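Local coordinates for amino acid ABC superfamily ATP binding cassette transporter, binding protein (Streptococcus pneumoniae, PDB 4H5G), which binds L-arginine in the cleft between its two lobes and probably delivers amino acids to an ABC importer in the membrane, at residues 18-23 against 58-63; 24-29 against 78-83. All coordinates share one frame; numbering follows the deposited sequence.

Interaction 1: 18-23 against 58-63; sequences TSPDYA and ILSMSF. With ARG (arginine), chain L.
Thr-18 N donates to Leu-59 O at 3.0 Å, and Thr-18 O accepts from Met-61 N, the two bonds bracketing Ser-60 as one parallel beta bridge. Thr-18 CG2 meets Ile-58 CG2 at 3.7 Å, the two side chains crossing obliquely, while OG1, anti to the backbone N (chi1 -161°), bonds to Val-79 O. Ser-19 CA passes close to Met-61 O in a CA-H...O contact. In the modelled conformer, one of two, Ser-19 OG gives its hydrogen to a water 2.9 Å away, which also accepts from Phe-63 N and donates to Asp-21 OD2. Ser-19 OG and Phe-63 N lie close but are not themselves hydrogen-bonded; this water links them. Both segments leave neighbouring parallel strands, 13-18 and 55-60, at their C-terminal ends, the edge from which loops of the periplasmic binding protein type II fold reach into the ligand cleft. Pro-20 centres an inverse gamma turn, closed by Asp-21 N bonding to Ser-19 O, and its CG packs on Ser-60 OG at 3.5 Å. The turn carries two acceptors to the guanidinium of the bound arginine: Ser-19 O takes NH1 and Asp-21 OD1 takes NH2, each at 2.9 Å. Asp-21 OD2 is held as well by Met-153 N, which should help fix the carboxylate. Tyr-22 lays one ring face over the ligand, with arginine NE 3.4 Å from Tyr-22 CD2. Arginine CD lies over one face of the Phe-63 ring, 3.5 Å above its plane toward the rim, and arginine NE is 3.3 Å from Phe-63 CD1.

Interaction 2: 24-29 against 78-83; sequences PFEFQS and AVAGIS. With ARG (arginine), chain L.
Arginine NH1 meets Glu-26 OE2 at 3.0 Å and, weakly, Ala-80 O, so the ligand bridges two segments that share no direct hydrogen bond. They belong to the pocket of a family 3 solute-binding protein of the periplasmic binding protein type II fold: Glu-26 lies in a classic beta bulge with Phe-25, facing Tyr-22, and 78-83 is the loop after strand 77-78. Chi1 of Glu-26 (50°) puts CG between the backbone N and carbonyl carbon, the chain bends at chi2, which places CD, and OE2 lies 3.3 Å from Ala-80 C. The other oxygen, OE1, lies near Asp-41 OD2; such close like charges may raise the pKa of one carboxylate, though the bound guanidinium should offset this. Phe-25 CD1 comes within 4.3 Å of Gly-81 CA, and Asp-41 accepts from Gly-81 N. Backbone groups of Ala-80, Gly-81 and Ser-83 follow the ligand from guanidinium to carboxylate. Ala-80 O accepts from arginine NE, Gly-81 O from the amino N at 2.8 Å, and Ser-83 N donates to arginine O in a nearly straight bond (168°). Ser-83 OG, beside its own backbone N, takes a further hydrogen from the ligand's amino N at 3.1 Å.

Both contacts line the same arginine pocket, and their segments alternate along the chain, 18-23 running on into 24-29. Interaction 1 is partly buried, with Ser-60 exposed, and rests on backbone bonding at the C-terminal end of a parallel strand pair; interaction 2 is buried throughout, smaller in area, and joined across by packing and by the ligand. Both contacts grip the guanidinium: 18-23 and 58-63 supply a carboxylate, a carbonyl and two aromatic faces, whereas 24-29 brings a second carboxylate, and the 78-83 loop also handles the ligand's amino and carboxylate groups. Among the places where they touch, Ser-19 O packs on Glu-26 CG at 3.2 Å and Phe-63 CE1 on Ala-80 O at 3.5 Å.

Interaction 1: 18-23 against 58-63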
ATOM      1  N   THR A  18       3.918  -7.724  -4.557  1.00 16.02           N
ATOM      2  CA  THR A  18       3.785  -6.334  -4.118  1.00 14.09           C
ATOM      3  C   THR A  18       3.777  -5.393  -5.320  1.00 19.46           C
ATOM      4  O   THR A  18       4.049  -5.802  -6.437  1.00 19.64           O
ATOM      5  CB  THR A  18       4.899  -5.909  -3.130  1.00 17.02           C
ATOM      6  OG1 THR A  18       4.475  -4.746  -2.414  1.00 20.13           O
ATOM      7  CG2 THR A  18       6.208  -5.571  -3.863  1.00 17.69           C
ATOM      8  N   SER A  19       3.482  -4.122  -5.058  0.70 16.52           N
ATOM      9  CA  SER A  19       3.463  -3.089  -6.092  0.70 18.29           C
ATOM     10  C   SER A  19       4.315  -1.924  -5.606  0.70 18.39           C
ATOM     11  O   SER A  19       3.849  -1.096  -4.825  0.70 19.11           O
ATOM     12  CB  SER A  19       2.023  -2.632  -6.364  0.70 18.93           C
ATOM     13  OG  SER A  19       1.961  -1.471  -7.184  0.70 17.83           O
ATOM     14  N   PRO A  20       5.579  -1.854  -6.062  1.00 19.67           N
ATOM     15  CA  PRO A  20       6.516  -0.864  -5.508  1.00 21.88           C
ATOM     16  C   PRO A  20       6.358   0.549  -6.071  1.00 20.43           C
ATOM     17  O   PRO A  20       7.312   1.099  -6.627  1.00 20.19           O
ATOM     18  CB  PRO A  20       7.882  -1.447  -5.873  1.00 20.37           C
ATOM     19  CG  PRO A  20       7.625  -2.172  -7.151  1.00 24.91           C
ATOM     20  CD  PRO A  20       6.226  -2.734  -7.050  1.00 23.90           C
ATOM     21  N   ASP A  21       5.169   1.129  -5.905  1.00 18.94           N
ATOM     22  CA  ASP A  21       4.891   2.506  -6.340  1.00 17.63           C
ATOM     23  C   ASP A  21       4.294   3.305  -5.189  1.00 19.73           C
ATOM     24  O   ASP A  21       3.484   4.201  -5.400  1.00 23.68           O
ATOM     25  CB  ASP A  21       3.909   2.517  -7.527  1.00 21.56           C
ATOM     26  CG  ASP A  21       2.548   1.889  -7.181  1.00 20.84           C
ATOM     27  OD1 ASP A  21       2.458   1.227  -6.138  1.00 20.47           O
ATOM     28  OD2 ASP A  21       1.585   2.041  -7.971  1.00 23.03           O
ATOM     29  N   TYR A  22       4.716   3.004  -3.967  1.00 19.34           N
ATOM     30  CA  TYR A  22       3.921   3.416  -2.807  1.00 16.78           C
ATOM     31  C   TYR A  22       4.785   3.661  -1.567  1.00 18.83           C
ATOM     32  O   TYR A  22       4.554   3.064  -0.525  1.00 18.11           O
ATOM     33  CB  TYR A  22       2.867   2.317  -2.528  1.00 17.96           C
ATOM     34  CG  TYR A  22       1.466   2.820  -2.166  1.00 18.38           C
ATOM     35  CD1 TYR A  22       0.812   3.753  -2.962  1.00 18.49           C
ATOM     36  CD2 TYR A  22       0.792   2.333  -1.049  1.00 15.94           C
ATOM     37  CE1 TYR A  22      -0.483   4.207  -2.652  1.00 18.14           C
ATOM     38  CE2 TYR A  22      -0.496   2.784  -0.720  1.00 15.32           C
ATOM     39  CZ  TYR A  22      -1.117   3.715  -1.533  1.00 15.95           C
ATOM     40  OH  TYR A  22      -2.390   4.166  -1.229  1.00 19.07           O
ATOM     41  N   ALA A  23       5.785   4.532  -1.687  1.00 18.30           N
ATOM     42  CA  ALA A  23       6.613   4.913  -0.538  1.00 20.57           C
ATOM     43  C   ALA A  23       5.734   5.564   0.530  1.00 19.78           C
ATOM     44  O   ALA A  23       4.940   6.450   0.219  1.00 20.87           O
ATOM     45  CB  ALA A  23       7.691   5.884  -0.978  1.00 19.08           C
ATOM     46  N   ILE A  58      10.781 -11.059  -3.728  1.00 17.21           N
ATOM     47  CA  ILE A  58       9.758 -10.042  -3.977  1.00 16.15           C
ATOM     48  C   ILE A  58       9.334 -10.105  -5.439  1.00 20.70           C
ATOM     49  O   ILE A  58      10.170 -10.076  -6.339  1.00 25.07           O
ATOM     50  CB  ILE A  58      10.286  -8.630  -3.670  1.00 23.11           C
ATOM     51  CG1 ILE A  58      10.595  -8.479  -2.181  1.00 22.79           C
ATOM     52  CG2 ILE A  58       9.264  -7.570  -4.085  1.00 23.39           C
ATOM     53  CD1 ILE A  58       9.390  -8.561  -1.285  1.00 30.14           C
ATOM     54  N   LEU A  59       8.031 -10.219  -5.666  1.00 18.44           N
ATOM     55  CA  LEU A  59       7.491 -10.278  -7.022  1.00 19.53           C
ATOM     56  C   LEU A  59       6.755  -8.972  -7.268  1.00 22.86           C
ATOM     57  O   LEU A  59       5.705  -8.739  -6.680  1.00 23.30           O
ATOM     58  CB  LEU A  59       6.528 -11.468  -7.131  1.00 19.76           C
ATOM     59  CG  LEU A  59       5.851 -11.719  -8.476  1.00 26.49           C
ATOM     60  CD1 LEU A  59       6.874 -11.998  -9.581  1.00 33.81           C
ATOM     61  CD2 LEU A  59       4.865 -12.885  -8.330  1.00 33.36           C
ATOM     62  N   SER A  60       7.316  -8.108  -8.115  1.00 20.16           N
ATOM     63  CA  SER A  60       6.745  -6.779  -8.351  1.00 17.85           C
ATOM     64  C   SER A  60       5.771  -6.757  -9.534  1.00 22.27           C
ATOM     65  O   SER A  60       6.038  -7.340 -10.587  1.00 22.42           O
ATOM     66  CB  SER A  60       7.863  -5.759  -8.605  1.00 25.23           C
ATOM     67  OG  SER A  60       8.627  -5.544  -7.439  1.00 27.01           O
ATOM     68  N   MET A  61       4.661  -6.050  -9.361  1.00 21.12           N
ATOM     69  CA  MET A  61       3.673  -5.909 -10.424  1.00 20.33           C
ATOM     70  C   MET A  61       2.817  -4.691 -10.124  1.00 22.55           C
ATOM     71  O   MET A  61       3.055  -3.998  -9.147  1.00 21.76           O
ATOM     72  CB  MET A  61       2.799  -7.154 -10.452  1.00 20.35           C
ATOM     73  CG  MET A  61       1.987  -7.296  -9.175  1.00 19.13           C
ATOM     74  SD  MET A  61       1.353  -8.977  -9.047  1.00 25.09           S
ATOM     75  CE  MET A  61       2.860  -9.869  -8.666  1.00 25.48           C
ATOM     76  N   SER A  62       1.820  -4.411 -10.949  1.00 20.67           N
ATOM     77  CA  SER A  62       0.939  -3.292 -10.628  1.00 19.54           C
ATOM     78  C   SER A  62      -0.037  -3.722  -9.551  1.00 19.64           C
ATOM     79  O   SER A  62      -0.357  -4.908  -9.425  1.00 18.81           O
ATOM     80  CB  SER A  62       0.191  -2.812 -11.866  1.00 24.90           C
ATOM     81  OG  SER A  62       1.090  -2.309 -12.834  1.00 24.56           O
ATOM     82  N   PHE A  63      -0.537  -2.761  -8.785  1.00 18.66           N
ATOM     83  CA  PHE A  63      -1.369  -3.110  -7.644  1.00 15.30           C
ATOM     84  C   PHE A  63      -2.578  -3.948  -8.021  1.00 18.89           C
ATOM     85  O   PHE A  63      -2.903  -4.909  -7.320  1.00 19.09           O
ATOM     86  CB  PHE A  63      -1.823  -1.895  -6.837  1.00 15.48           C
ATOM     87  CG  PHE A  63      -2.606  -2.281  -5.607  1.00 17.06           C
ATOM     88  CD1 PHE A  63      -1.952  -2.670  -4.454  1.00 18.11           C
ATOM     89  CD2 PHE A  63      -3.994  -2.329  -5.636  1.00 19.22           C
ATOM     90  CE1 PHE A  63      -2.671  -3.053  -3.327  1.00 17.89           C
ATOM     91  CE2 PHE A  63      -4.719  -2.734  -4.523  1.00 17.24           C
ATOM     92  CZ  PHE A  63      -4.060  -3.090  -3.370  1.00 20.74           C
TER
HETATM   93  N   ARG L 310      -4.724   0.608   0.763  1.00 15.67           N
HETATM   94  CA  ARG L 310      -5.315   0.652  -0.583  1.00 19.70           C
HETATM   95  C   ARG L 310      -5.952  -0.672  -0.944  1.00 24.60           C
HETATM   96  O   ARG L 310      -5.677  -1.720  -0.338  1.00 19.19           O
HETATM   97  CB  ARG L 310      -4.263   1.028  -1.637  1.00 18.41           C
HETATM   98  CG  ARG L 310      -2.985   0.194  -1.591  1.00 16.94           C
HETATM   99  CD  ARG L 310      -2.086   0.479  -2.804  1.00 18.91           C
HETATM  100  NE  ARG L 310      -0.781  -0.186  -2.680  1.00 17.27           N
HETATM  101  CZ  ARG L 310       0.215  -0.080  -3.555  1.00 21.47           C
HETATM  102  NH1 ARG L 310       1.365  -0.718  -3.341  1.00 17.58           N
HETATM  103  NH2 ARG L 310       0.058   0.667  -4.641  1.00 17.60           N
HETATM  104  OXT ARG L 310      -6.778  -0.721  -1.859  1.00 17.55           O
HETATM  105  O   HOH W   1       0.816  -0.246  -9.501  1.00 21.55           O

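Interaction 2: 24-29 against 78-83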
ATOM      1  N   PRO A  24       5.918   5.202   1.809  1.00 17.14           N
ATOM      2  CA  PRO A  24       7.003   4.413   2.408  1.00 19.49           C
ATOM      3  C   PRO A  24       6.743   2.916   2.559  1.00 20.62           C
ATOM      4  O   PRO A  24       7.574   2.234   3.159  1.00 20.38           O
ATOM      5  CB  PRO A  24       7.125   5.038   3.806  1.00 19.57           C
ATOM      6  CG  PRO A  24       5.701   5.354   4.134  1.00 22.21           C
ATOM      7  CD  PRO A  24       5.087   5.846   2.845  1.00 21.32           C
ATOM      8  N   PHE A  25       5.630   2.412   2.035  1.00 17.14           N
ATOM      9  CA  PHE A  25       5.299   0.991   2.181  1.00 17.10           C
ATOM     10  C   PHE A  25       6.196   0.106   1.317  1.00 19.26           C
ATOM     11  O   PHE A  25       6.814  -0.837   1.798  1.00 16.74           O
ATOM     12  CB  PHE A  25       3.830   0.740   1.818  1.00 15.57           C
ATOM     13  CG  PHE A  25       2.850   1.331   2.797  1.00 17.13           C
ATOM     14  CD1 PHE A  25       2.585   0.693   3.999  1.00 18.55           C
ATOM     15  CD2 PHE A  25       2.187   2.509   2.513  1.00 20.49           C
ATOM     16  CE1 PHE A  25       1.688   1.231   4.900  1.00 21.28           C
ATOM     17  CE2 PHE A  25       1.286   3.044   3.407  1.00 20.06           C
ATOM     18  CZ  PHE A  25       1.033   2.402   4.599  1.00 20.64           C
ATOM     19  N   GLU A  26       6.231   0.409   0.026  1.00 16.30           N
ATOM     20  CA  GLU A  26       7.162  -0.254  -0.900  1.00 18.50           C
ATOM     21  C   GLU A  26       7.451   0.661  -2.082  1.00 17.85           C
ATOM     22  O   GLU A  26       6.550   1.324  -2.611  1.00 19.40           O
ATOM     23  CB  GLU A  26       6.611  -1.592  -1.405  1.00 17.30           C
ATOM     24  CG  GLU A  26       5.191  -1.536  -1.945  1.00 19.27           C
ATOM     25  CD  GLU A  26       4.167  -1.813  -0.864  1.00 23.55           C
ATOM     26  OE1 GLU A  26       4.491  -2.594   0.060  1.00 19.44           O
ATOM     27  OE2 GLU A  26       3.048  -1.258  -0.925  1.00 19.22           O
ATOM     28  N   PHE A  27       8.714   0.682  -2.504  1.00 18.31           N
ATOM     29  CA  PHE A  27       9.143   1.544  -3.591  1.00 17.84           C
ATOM     30  C   PHE A  27      10.524   1.141  -4.067  1.00 22.10           C
ATOM     31  O   PHE A  27      11.141   0.248  -3.494  1.00 22.43           O
ATOM     32  CB  PHE A  27       9.122   3.032  -3.184  1.00 18.96           C
ATOM     33  CG  PHE A  27       9.982   3.378  -1.984  1.00 19.81           C
ATOM     34  CD1 PHE A  27       9.587   3.032  -0.709  1.00 19.61           C
ATOM     35  CD2 PHE A  27      11.161   4.097  -2.135  1.00 23.10           C
ATOM     36  CE1 PHE A  27      10.353   3.378   0.401  1.00 21.96           C
ATOM     37  CE2 PHE A  27      11.939   4.446  -1.028  1.00 26.13           C
ATOM     38  CZ  PHE A  27      11.533   4.087   0.238  1.00 23.73           C
ATOM     39  N   GLN A  28      10.998   1.800  -5.114  1.00 26.88           N
ATOM     40  CA  GLN A  28      12.312   1.496  -5.665  1.00 27.77           C
ATOM     41  C   GLN A  28      13.326   2.497  -5.177  1.00 26.99           C
ATOM     42  O   GLN A  28      13.073   3.701  -5.199  1.00 29.32           O
ATOM     43  CB  GLN A  28      12.265   1.543  -7.190  1.00 30.90           C
ATOM     44  CG  GLN A  28      11.151   0.712  -7.768  1.00 42.93           C
ATOM     45  CD  GLN A  28      11.656  -0.514  -8.476  1.00 66.46           C
ATOM     46  OE1 GLN A  28      12.429  -1.294  -7.918  1.00 80.13           O
ATOM     47  NE2 GLN A  28      11.238  -0.685  -9.724  1.00 72.49           N
ATOM     48  N   SER A  29      14.491   2.000  -4.771  1.00 30.23           N
ATOM     49  CA  SER A  29      15.567   2.866  -4.311  1.00 31.80           C
ATOM     50  C   SER A  29      16.920   2.321  -4.745  1.00 35.52           C
ATOM     51  O   SER A  29      17.114   1.107  -4.839  1.00 35.89           O
ATOM     52  CB  SER A  29      15.507   3.002  -2.787  1.00 35.47           C
ATOM     53  OG  SER A  29      16.385   4.017  -2.338  1.00 32.08           O
ATOM     54  N   ALA A  78       0.568 -11.714  -0.226  1.00 18.72           N
ATOM     55  CA  ALA A  78       0.572 -10.396  -0.871  1.00 16.22           C
ATOM     56  C   ALA A  78       0.730  -9.355   0.227  1.00 15.83           C
ATOM     57  O   ALA A  78       0.007  -9.378   1.223  1.00 16.55           O
ATOM     58  CB  ALA A  78      -0.705 -10.178  -1.656  1.00 17.59           C
ATOM     59  N   VAL A  79       1.693  -8.455   0.052  1.00 17.27           N
ATOM     60  CA  VAL A  79       1.952  -7.395   1.038  1.00 15.68           C
ATOM     61  C   VAL A  79       2.165  -6.130   0.230  1.00 17.85           C
ATOM     62  O   VAL A  79       3.175  -5.985  -0.457  1.00 16.89           O
ATOM     63  CB  VAL A  79       3.197  -7.689   1.883  1.00 15.84           C
ATOM     64  CG1 VAL A  79       3.357  -6.624   2.976  1.00 18.06           C
ATOM     65  CG2 VAL A  79       3.115  -9.083   2.541  1.00 14.74           C
ATOM     66  N   ALA A  80       1.197  -5.219   0.292  1.00 15.86           N
ATOM     67  CA  ALA A  80       1.252  -4.032  -0.567  1.00 16.40           C
ATOM     68  C   ALA A  80       0.372  -2.924  -0.023  1.00 16.46           C
ATOM     69  O   ALA A  80      -0.396  -2.313  -0.771  1.00 18.30           O
ATOM     70  CB  ALA A  80       0.824  -4.396  -1.992  1.00 15.50           C
ATOM     71  N   GLY A  81       0.474  -2.680   1.285  1.00 14.74           N
ATOM     72  CA  GLY A  81      -0.380  -1.676   1.920  1.00 15.99           C
ATOM     73  C   GLY A  81      -1.843  -2.008   1.674  1.00 21.19           C
ATOM     74  O   GLY A  81      -2.670  -1.138   1.368  1.00 18.03           O
ATOM     75  N   ILE A  82      -2.168  -3.287   1.816  1.00 16.61           N
ATOM     76  CA  ILE A  82      -3.480  -3.784   1.401  1.00 14.73           C
ATOM     77  C   ILE A  82      -4.508  -3.651   2.511  1.00 20.61           C
ATOM     78  O   ILE A  82      -4.365  -4.270   3.565  1.00 18.80           O
ATOM     79  CB  ILE A  82      -3.395  -5.268   1.012  1.00 15.38           C
ATOM     80  CG1 ILE A  82      -2.402  -5.455  -0.147  1.00 16.46           C
ATOM     81  CG2 ILE A  82      -4.784  -5.817   0.660  1.00 17.16           C
ATOM     82  CD1 ILE A  82      -2.108  -6.929  -0.472  1.00 18.08           C
ATOM     83  N   SER A  83      -5.553  -2.859   2.259  1.00 17.17           N
ATOM     84  CA  SER A  83      -6.675  -2.725   3.195  1.00 18.54           C
ATOM     85  C   SER A  83      -7.436  -4.047   3.348  1.00 19.79           C
ATOM     86  O   SER A  83      -7.888  -4.627   2.364  1.00 18.63           O
ATOM     87  CB  SER A  83      -7.632  -1.636   2.695  1.00 21.84           C
ATOM     88  OG  SER A  83      -6.984  -0.390   2.563  1.00 23.83           O
TER
HETATM   89  N   ARG L 310      -4.724   0.608   0.763  1.00 15.67           N
HETATM   90  CA  ARG L 310      -5.315   0.652  -0.583  1.00 19.70           C
HETATM   91  C   ARG L 310      -5.952  -0.672  -0.944  1.00 24.60           C
HETATM   92  O   ARG L 310      -5.677  -1.720  -0.338  1.00 19.19           O
HETATM   93  CB  ARG L 310      -4.263   1.028  -1.637  1.00 18.41           C
HETATM   94  CG  ARG L 310      -2.985   0.194  -1.591  1.00 16.94           C
HETATM   95  CD  ARG L 310      -2.086   0.479  -2.804  1.00 18.91           C
HETATM   96  NE  ARG L 310      -0.781  -0.186  -2.680  1.00 17.27           N
HETATM   97  CZ  ARG L 310       0.215  -0.080  -3.555  1.00 21.47           C
HETATM   98  NH1 ARG L 310       1.365  -0.718  -3.341  1.00 17.58           N
HETATM   99  NH2 ARG L 310       0.058   0.667  -4.641  1.00 17.60           N
HETATM  100  OXT ARG L 310      -6.778  -0.721  -1.859  1.00 17.55           O